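Side-chain contacts in aggregation suppressing protein (Salmonella enterica subsp. enterica serovar Typhimurium, PDB 4ZJ9), which probably acts as a small heat shock chaperone in the stress response, suppressing the aggregation of other proteins: residues E72-T75 with L80-T83; D48-K51 with Y57-T60; P64-E69 with A105-S110. All coordinates share one frame; numbering follows the deposited sequence.

Contact 1 (E72-T75 with L80-T83)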
loop_
_atom_site.group_PDB
_atom_site.type_symbol
_atom_site.label_atom_id
_atom_site.label_comp_id
_atom_site.label_asym_id
_atom_site.label_seq_id
_atom_site.Cartn_x
_atom_site.Cartn_y
_atom_site.Cartn_z
ATOM N N GLU A 72 -2.243 15.461 1.769
ATOM C CA GLU A 72 -1.729 16.750 2.182
ATOM C C GLU A 72 -1.076 16.678 3.503
ATOM O O GLU A 72 -1.452 15.869 4.341
ATOM C CB GLU A 72 -2.824 17.773 2.115
ATOM C CG GLU A 72 -2.835 18.309 0.688
ATOM C CD GLU A 72 -3.812 19.403 0.419
ATOM O OE1 GLU A 72 -4.040 20.258 1.314
ATOM O OE2 GLU A 72 -4.314 19.393 -0.725
ATOM N N ILE A 73 0.034 17.398 3.621
ATOM C CA ILE A 73 0.752 17.476 4.849
ATOM C C ILE A 73 0.863 18.942 5.122
ATOM O O ILE A 73 1.055 19.737 4.188
ATOM C CB ILE A 73 2.141 16.793 4.836
ATOM C CG1 ILE A 73 3.053 17.404 3.789
ATOM C CG2 ILE A 73 2.025 15.329 4.460
ATOM C CD1 ILE A 73 4.484 16.936 3.919
ATOM N N GLU A 74 0.651 19.310 6.383
ATOM C CA GLU A 74 0.771 20.709 6.768
ATOM C C GLU A 74 1.144 20.717 8.236
ATOM O O GLU A 74 0.778 19.804 9.000
ATOM C CB GLU A 74 -0.521 21.482 6.513
ATOM C CG GLU A 74 -1.539 21.336 7.637
ATOM C CD GLU A 74 -2.945 21.797 7.260
ATOM O OE1 GLU A 74 -3.085 22.891 6.649
ATOM O OE2 GLU A 74 -3.905 21.052 7.591
ATOM N N THR A 75 1.931 21.722 8.597
ATOM C CA THR A 75 2.349 21.958 9.983
ATOM C C THR A 75 1.496 23.164 10.446
ATOM O O THR A 75 1.492 24.195 9.818
ATOM C CB THR A 75 3.867 22.247 10.020
ATOM O OG1 THR A 75 4.209 23.035 8.874
ATOM C CG2 THR A 75 4.705 20.963 9.892
ATOM N N LEU A 80 1.759 18.351 13.084
ATOM C CA LEU A 80 1.881 17.837 11.713
ATOM C C LEU A 80 0.614 17.090 11.440
ATOM O O LEU A 80 0.293 16.136 12.176
ATOM C CB LEU A 80 3.039 16.847 11.621
ATOM C CG LEU A 80 3.129 16.081 10.298
ATOM C CD1 LEU A 80 3.295 17.048 9.128
ATOM C CD2 LEU A 80 4.288 15.124 10.367
ATOM N N ASN A 81 -0.075 17.502 10.371
ATOM C CA ASN A 81 -1.346 16.937 9.994
ATOM C C ASN A 81 -1.179 16.336 8.621
ATOM O O ASN A 81 -0.662 16.996 7.702
ATOM C CB ASN A 81 -2.450 17.982 9.993
ATOM C CG ASN A 81 -2.745 18.506 11.390
ATOM O OD1 ASN A 81 -2.828 17.721 12.385
ATOM N ND2 ASN A 81 -2.892 19.826 11.491
ATOM N N ILE A 82 -1.534 15.076 8.519
ATOM C CA ILE A 82 -1.503 14.357 7.263
ATOM C C ILE A 82 -2.940 13.996 6.928
ATOM O O ILE A 82 -3.571 13.235 7.646
ATOM C CB ILE A 82 -0.718 13.036 7.375
ATOM C CG1 ILE A 82 0.636 13.174 8.084
ATOM C CG2 ILE A 82 -0.633 12.343 5.980
ATOM C CD1 ILE A 82 1.651 14.005 7.379
ATOM N N THR A 83 -3.442 14.504 5.813
ATOM C CA THR A 83 -4.845 14.327 5.447
ATOM C C THR A 83 -4.970 13.660 4.110
ATOM O O THR A 83 -4.384 14.091 3.137
ATOM C CB THR A 83 -5.549 15.687 5.318
ATOM O OG1 THR A 83 -5.307 16.437 6.508
ATOM C CG2 THR A 83 -7.040 15.504 5.112
#
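Glu72 and Thr83, and two residues further on Glu74 and Asn81, are the hydrogen-bonded pairs of an antiparallel hairpin, each joined by two backbone bonds. The Glu72 pair closes with Glu72 N to Thr83 O at 2.9 Å and Thr83 N to Glu72 O at 2.8 Å. In the second pair Asn81 N reaches Glu74 O at 2.8 Å, the straighter bond of the two there at 168°. CA-H groups add to the load on the carbonyls: Ile73 CA stands 3.2 Å from Asn81 O, which also receives Glu74 N.

The apolar contacts lie on the face of Ile73, Thr75, Leu80 and Ile82. Ile73 and Ile82 run side by side, and Ile73 CG2 presses on Ile82 CD1 at 3.2 Å, tighter than ordinary van der Waals contact. Ile73 holds CG1 between its backbone N and carbonyl carbon (chi1 60°), while CG2, anti to the carbonyl carbon, meets its neighbour. Leu80 CD1 leans toward the partner strand and meets its backbone, 3.7 Å from Glu74 O.

Polar side chains occupy the other face. The Glu74 side chain crosses Asn81 at a slant, its OE2 4.2 Å from Asn81 CB, with carboxylate and amide planes 83° apart. This is mere packing; Asn81 OD1 is bonded instead to Ser110 OG on the next strand.

Ile73 and Leu80 also touch Val119 of strand 118-125, in the second sheet. The hairpin thus contributes to the beta sandwich of the alpha-crystallin domain, whose groove between strands like 71-76 and 118-125 receives C-terminal tails in related small heat shock proteins.

Contact 2 (D48-K51 with Y57-T60)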
loop_
_atom_site.group_PDB
_atom_site.type_symbol
_atom_site.label_atom_id
_atom_site.label_comp_id
_atom_site.label_asym_id
_atom_site.label_seq_id
_atom_site.Cartn_x
_atom_site.Cartn_y
_atom_site.Cartn_z
ATOM N N ASP A 48 4.183 3.581 10.923
ATOM C CA ASP A 48 5.338 3.253 11.697
ATOM C C ASP A 48 5.929 4.591 12.065
ATOM O O ASP A 48 5.840 5.570 11.306
ATOM C CB ASP A 48 6.397 2.560 10.862
ATOM C CG ASP A 48 6.067 1.103 10.541
ATOM O OD1 ASP A 48 5.143 0.483 11.161
ATOM O OD2 ASP A 48 6.738 0.600 9.625
ATOM N N LEU A 49 6.627 4.608 13.198
ATOM C CA LEU A 49 7.373 5.791 13.605
ATOM C C LEU A 49 8.708 5.350 14.057
ATOM O O LEU A 49 8.829 4.488 14.961
ATOM C CB LEU A 49 6.615 6.548 14.719
ATOM C CG LEU A 49 7.250 7.869 15.145
ATOM C CD1 LEU A 49 7.255 8.917 14.030
ATOM C CD2 LEU A 49 6.453 8.325 16.366
ATOM N N GLN A 50 9.724 5.859 13.401
ATOM C CA GLN A 50 11.059 5.526 13.792
ATOM C C GLN A 50 11.842 6.742 14.204
ATOM O O GLN A 50 11.537 7.854 13.810
ATOM C CB GLN A 50 11.801 4.901 12.594
ATOM C CG GLN A 50 11.257 3.558 12.188
ATOM C CD GLN A 50 11.685 3.198 10.748
ATOM O OE1 GLN A 50 10.966 3.440 9.821
ATOM N NE2 GLN A 50 12.895 2.695 10.591
ATOM N N LYS A 51 12.863 6.495 15.014
ATOM C CA LYS A 51 13.825 7.489 15.508
ATOM C C LYS A 51 15.203 7.125 14.827
ATOM O O LYS A 51 15.800 6.102 15.173
ATOM C CB LYS A 51 13.823 7.389 17.052
ATOM C CG LYS A 51 14.585 8.440 17.842
ATOM C CD LYS A 51 14.264 8.344 19.366
ATOM C CE LYS A 51 14.581 6.946 19.958
ATOM N NZ LYS A 51 14.576 6.818 21.463
ATOM N N TYR A 57 13.193 11.929 13.175
ATOM C CA TYR A 57 12.165 10.922 13.162
ATOM C C TYR A 57 11.796 10.602 11.706
ATOM O O TYR A 57 11.971 11.393 10.841
ATOM C CB TYR A 57 10.941 11.408 13.934
ATOM C CG TYR A 57 11.218 11.778 15.370
ATOM C CD1 TYR A 57 11.608 13.079 15.729
ATOM C CD2 TYR A 57 11.100 10.837 16.371
ATOM C CE1 TYR A 57 11.885 13.404 17.055
ATOM C CE2 TYR A 57 11.357 11.153 17.692
ATOM C CZ TYR A 57 11.756 12.424 18.038
ATOM O OH TYR A 57 12.010 12.660 19.364
ATOM N N LEU A 58 11.313 9.394 11.469
ATOM C CA LEU A 58 10.752 8.995 10.180
ATOM C C LEU A 58 9.386 8.436 10.427
ATOM O O LEU A 58 9.227 7.464 11.145
ATOM C CB LEU A 58 11.611 8.006 9.426
ATOM C CG LEU A 58 10.999 7.587 8.062
ATOM C CD1 LEU A 58 11.097 8.693 7.018
ATOM C CD2 LEU A 58 11.632 6.296 7.529
ATOM N N LEU A 59 8.399 9.084 9.833
ATOM C CA LEU A 59 7.033 8.625 9.889
ATOM C C LEU A 59 6.736 7.932 8.574
ATOM O O LEU A 59 6.979 8.476 7.476
ATOM C CB LEU A 59 6.094 9.829 10.060
ATOM C CG LEU A 59 4.627 9.509 9.897
ATOM C CD1 LEU A 59 4.149 8.636 11.041
ATOM C CD2 LEU A 59 3.898 10.843 9.826
ATOM N N THR A 60 6.223 6.724 8.666
ATOM C CA THR A 60 5.790 5.999 7.473
ATOM C C THR A 60 4.319 5.682 7.563
ATOM O O THR A 60 3.868 4.990 8.493
ATOM C CB THR A 60 6.622 4.661 7.360
ATOM O OG1 THR A 60 7.994 5.024 7.225
ATOM C CG2 THR A 60 6.234 3.863 6.156
HETATM O O HOH W 1 8.815 4.930 9.932
#
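Asp48 and Gln50 are bonded through their backbones to Thr60 and Leu58, so that strands 48-51 and 57-60 run antiparallel with axes 4.6 Å apart. This is the beta hairpin at one margin of the four-stranded sheet of the alpha-crystallin sandwich. In the second subunit a strand pairs antiparallel with Asp48, Leu49 and Gln50, carrying the sheet across the dimer interface, and Asp48 OD1 accepts a hydrogen bond from Ile102 N of that subunit.

Four main-chain bonds set the register, among them the nearly straight Gln50 N to Leu58 O (175°). In the return bond, from Leu58 N to Gln50 O, the donor is tilted 33° from the carbonyl plane. Gln50 O also meets the Tyr57 CA-H, at 3.2 Å from Tyr57 CA, and lies close to Tyr57 CB.

On the face of Leu49, Leu59 and Tyr57 the side chains pack through apolar groups. Leu49 CD1 leans across to Leu59 CB at 4.2 Å, its CG being anti to the backbone N (chi1 -175°). Leu59 CD1 instead rests against the backbone, 3.5 Å from Asp48 O.

The face of Asp48, Gln50, Leu58 and Thr60 is mixed. Gln50 and Leu58 lie alongside and point the same way, with Gln50 OE1 3.7 Å from Leu58 CD2. The amide oxygen is also turned to a water that bridges the two strands, hydrogen-bonded to Gln50 OE1 at 2.6 Å, to Leu58 O at 2.8 Å and to Thr60 OG1 at 2.8 Å.

Contact 3 (P64-E69 with A105-S110)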
loop_
_atom_site.group_PDB
_atom_site.type_symbol
_atom_site.label_atom_id
_atom_site.label_comp_id
_atom_site.label_asym_id
_atom_site.label_seq_id
_atom_site.Cartn_x
_atom_site.Cartn_y
_atom_site.Cartn_z
ATOM N N PRO A 64 -1.752 2.610 0.297
ATOM C CA PRO A 64 -1.692 1.988 -1.042
ATOM C C PRO A 64 -2.847 2.519 -1.876
ATOM O O PRO A 64 -3.937 2.773 -1.325
ATOM C CB PRO A 64 -1.820 0.515 -0.729
ATOM C CG PRO A 64 -2.528 0.428 0.602
ATOM C CD PRO A 64 -1.992 1.622 1.344
ATOM N N GLY A 65 -2.600 2.738 -3.166
ATOM C CA GLY A 65 -3.609 3.307 -4.048
ATOM C C GLY A 65 -3.889 4.795 -3.964
ATOM O O GLY A 65 -4.700 5.355 -4.736
ATOM N N TRP A 66 -3.287 5.449 -2.991
ATOM C CA TRP A 66 -3.459 6.919 -2.847
ATOM C C TRP A 66 -2.568 7.657 -3.829
ATOM O O TRP A 66 -1.403 7.237 -4.027
ATOM C CB TRP A 66 -3.157 7.358 -1.405
ATOM C CG TRP A 66 -4.213 6.970 -0.455
ATOM C CD1 TRP A 66 -4.380 5.776 0.143
ATOM C CD2 TRP A 66 -5.268 7.808 -0.007
ATOM N NE1 TRP A 66 -5.462 5.799 0.946
ATOM C CE2 TRP A 66 -6.030 7.057 0.886
ATOM C CE3 TRP A 66 -5.644 9.111 -0.308
ATOM C CZ2 TRP A 66 -7.149 7.549 1.499
ATOM C CZ3 TRP A 66 -6.777 9.620 0.308
ATOM C CH2 TRP A 66 -7.515 8.835 1.221
ATOM N N LYS A 67 -3.120 8.713 -4.451
ATOM C CA LYS A 67 -2.391 9.596 -5.367
ATOM C C LYS A 67 -1.871 10.856 -4.636
ATOM O O LYS A 67 -2.370 11.239 -3.578
ATOM C CB LYS A 67 -3.253 10.010 -6.560
ATOM C CG LYS A 67 -3.622 8.885 -7.539
ATOM C CD LYS A 67 -4.600 9.384 -8.594
ATOM N N GLU A 68 -0.852 11.486 -5.216
ATOM C CA GLU A 68 -0.200 12.612 -4.550
ATOM C C GLU A 68 -1.211 13.716 -4.381
ATOM O O GLU A 68 -1.293 14.342 -3.337
ATOM C CB GLU A 68 1.092 13.096 -5.244
ATOM C CG GLU A 68 0.936 13.865 -6.554
ATOM C CD GLU A 68 2.283 14.122 -7.306
ATOM O OE1 GLU A 68 3.381 13.981 -6.722
ATOM O OE2 GLU A 68 2.251 14.455 -8.516
ATOM N N GLU A 69 -2.063 13.901 -5.355
ATOM C CA GLU A 69 -3.099 14.963 -5.213
ATOM C C GLU A 69 -4.153 14.729 -4.103
ATOM O O GLU A 69 -4.866 15.643 -3.735
ATOM C CB GLU A 69 -3.825 15.238 -6.552
ATOM C CG GLU A 69 -4.549 14.045 -7.139
ATOM C CD GLU A 69 -3.658 13.217 -8.048
ATOM O OE1 GLU A 69 -2.390 13.293 -7.948
ATOM O OE2 GLU A 69 -4.245 12.479 -8.865
ATOM N N ALA A 105 -10.609 5.025 2.511
ATOM C CA ALA A 105 -11.392 5.960 3.278
ATOM C C ALA A 105 -10.520 7.131 3.673
ATOM O O ALA A 105 -9.345 6.947 3.990
ATOM C CB ALA A 105 -11.931 5.262 4.521
ATOM N N ASP A 106 -11.107 8.322 3.645
ATOM C CA ASP A 106 -10.423 9.549 4.027
ATOM C C ASP A 106 -9.931 9.422 5.463
ATOM O O ASP A 106 -10.542 8.728 6.294
ATOM C CB ASP A 106 -11.384 10.744 3.888
ATOM C CG ASP A 106 -11.806 10.998 2.449
ATOM O OD1 ASP A 106 -11.285 10.278 1.574
ATOM O OD2 ASP A 106 -12.605 11.930 2.184
ATOM N N PHE A 107 -8.815 10.080 5.771
ATOM C CA PHE A 107 -8.241 9.983 7.103
ATOM C C PHE A 107 -7.524 11.264 7.481
ATOM O O PHE A 107 -7.296 12.130 6.641
ATOM C CB PHE A 107 -7.246 8.836 7.160
ATOM C CG PHE A 107 -6.054 9.027 6.261
ATOM C CD1 PHE A 107 -6.063 8.558 4.951
ATOM C CD2 PHE A 107 -4.909 9.641 6.740
ATOM C CE1 PHE A 107 -4.943 8.712 4.146
ATOM C CE2 PHE A 107 -3.791 9.782 5.944
ATOM C CZ PHE A 107 -3.832 9.362 4.628
ATOM N N GLN A 108 -7.195 11.381 8.753
ATOM C CA GLN A 108 -6.374 12.437 9.235
ATOM C C GLN A 108 -5.597 11.929 10.429
ATOM O O GLN A 108 -6.166 11.470 11.442
ATOM C CB GLN A 108 -7.171 13.684 9.593
ATOM C CG GLN A 108 -6.258 14.901 9.627
ATOM C CD GLN A 108 -6.599 15.873 10.720
ATOM O OE1 GLN A 108 -6.476 15.546 11.906
ATOM N NE2 GLN A 108 -7.030 17.071 10.333
ATOM N N LEU A 109 -4.278 11.983 10.263
ATOM C CA LEU A 109 -3.343 11.648 11.283
ATOM C C LEU A 109 -2.750 12.962 11.779
ATOM O O LEU A 109 -2.601 13.865 11.018
ATOM C CB LEU A 109 -2.284 10.707 10.728
ATOM C CG LEU A 109 -2.820 9.378 10.215
ATOM C CD1 LEU A 109 -1.639 8.585 9.744
ATOM C CD2 LEU A 109 -3.533 8.584 11.313
ATOM N N SER A 110 -2.464 13.053 13.075
ATOM C CA SER A 110 -1.922 14.279 13.718
ATOM C C SER A 110 -0.789 13.913 14.616
ATOM O O SER A 110 -0.878 12.934 15.388
ATOM C CB SER A 110 -3.019 14.968 14.505
ATOM O OG SER A 110 -3.815 15.736 13.610
#
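Ala105 O is the polar atom around which the aromatic groups gather: it meets the rim of the Trp66 indole, 3.4 Å from Trp66 CZ2 and 3.8 Å from Trp66 CH2, and it also lies in the plane of the Phe107 ring, at that ring's edge. No hydrogen bond spans the two segments. The carbonyl oxygen instead faces the C-H rim of the indole, probably a weakly favourable electrostatic match.

The centre of the contact is a T-shaped stack. Phe107 presents its edge to one face of the six-membered ring of Trp66, with the planes 82° apart and the centroids separated by 5.1 Å. Phe107 CE1 does the touching, at 3.6 Å from Trp66 CZ2, above the indole but offset toward its rim. Phe107 has CG set between its own backbone N and carbonyl carbon (chi1 64°), which swings the ring toward Trp66, so that CE1 comes over the indole.

Asp106 touches the indole peripherally, OD1 lying at the ring edge 4.1 Å from Trp66 CH2. That oxygen has a stronger partner in His86 N.

Trp66 belongs to the loop joining strands 56-62 and 71-76, and Phe107 begins strand 107-112, an outermost strand of its sheet within the chain; Leu71 packs against both rings, and Lys104 makes a cation-pi contact with the indole. Without hydrogen bonds between the segments, the loop meets the start of that strand through aromatic packing, with a C-H...O-type contact to one carbonyl at the rim.

Contacts 1 and 2 are hairpins built alike, by alternating backbone bonds, but they lie in different sheets of the sandwich, about 15 Å apart between centres. Contact 1 turns one face to the interior and the other outward, whereas contact 2 lies at the dimer interface and includes a bridging water. Contact 3, with its centre closest to that of the chain, depends on buried aromatic rings, and its outlying residues are exposed. It shares a sheet with contact 1, since strands 79-84 and 107-112 are neighbours joined by backbone bonds such as Ile82 N to Leu109 O. Contacts 2 and 3 adjoin in sequence, and both reach the second subunit, although their segments do not otherwise touch.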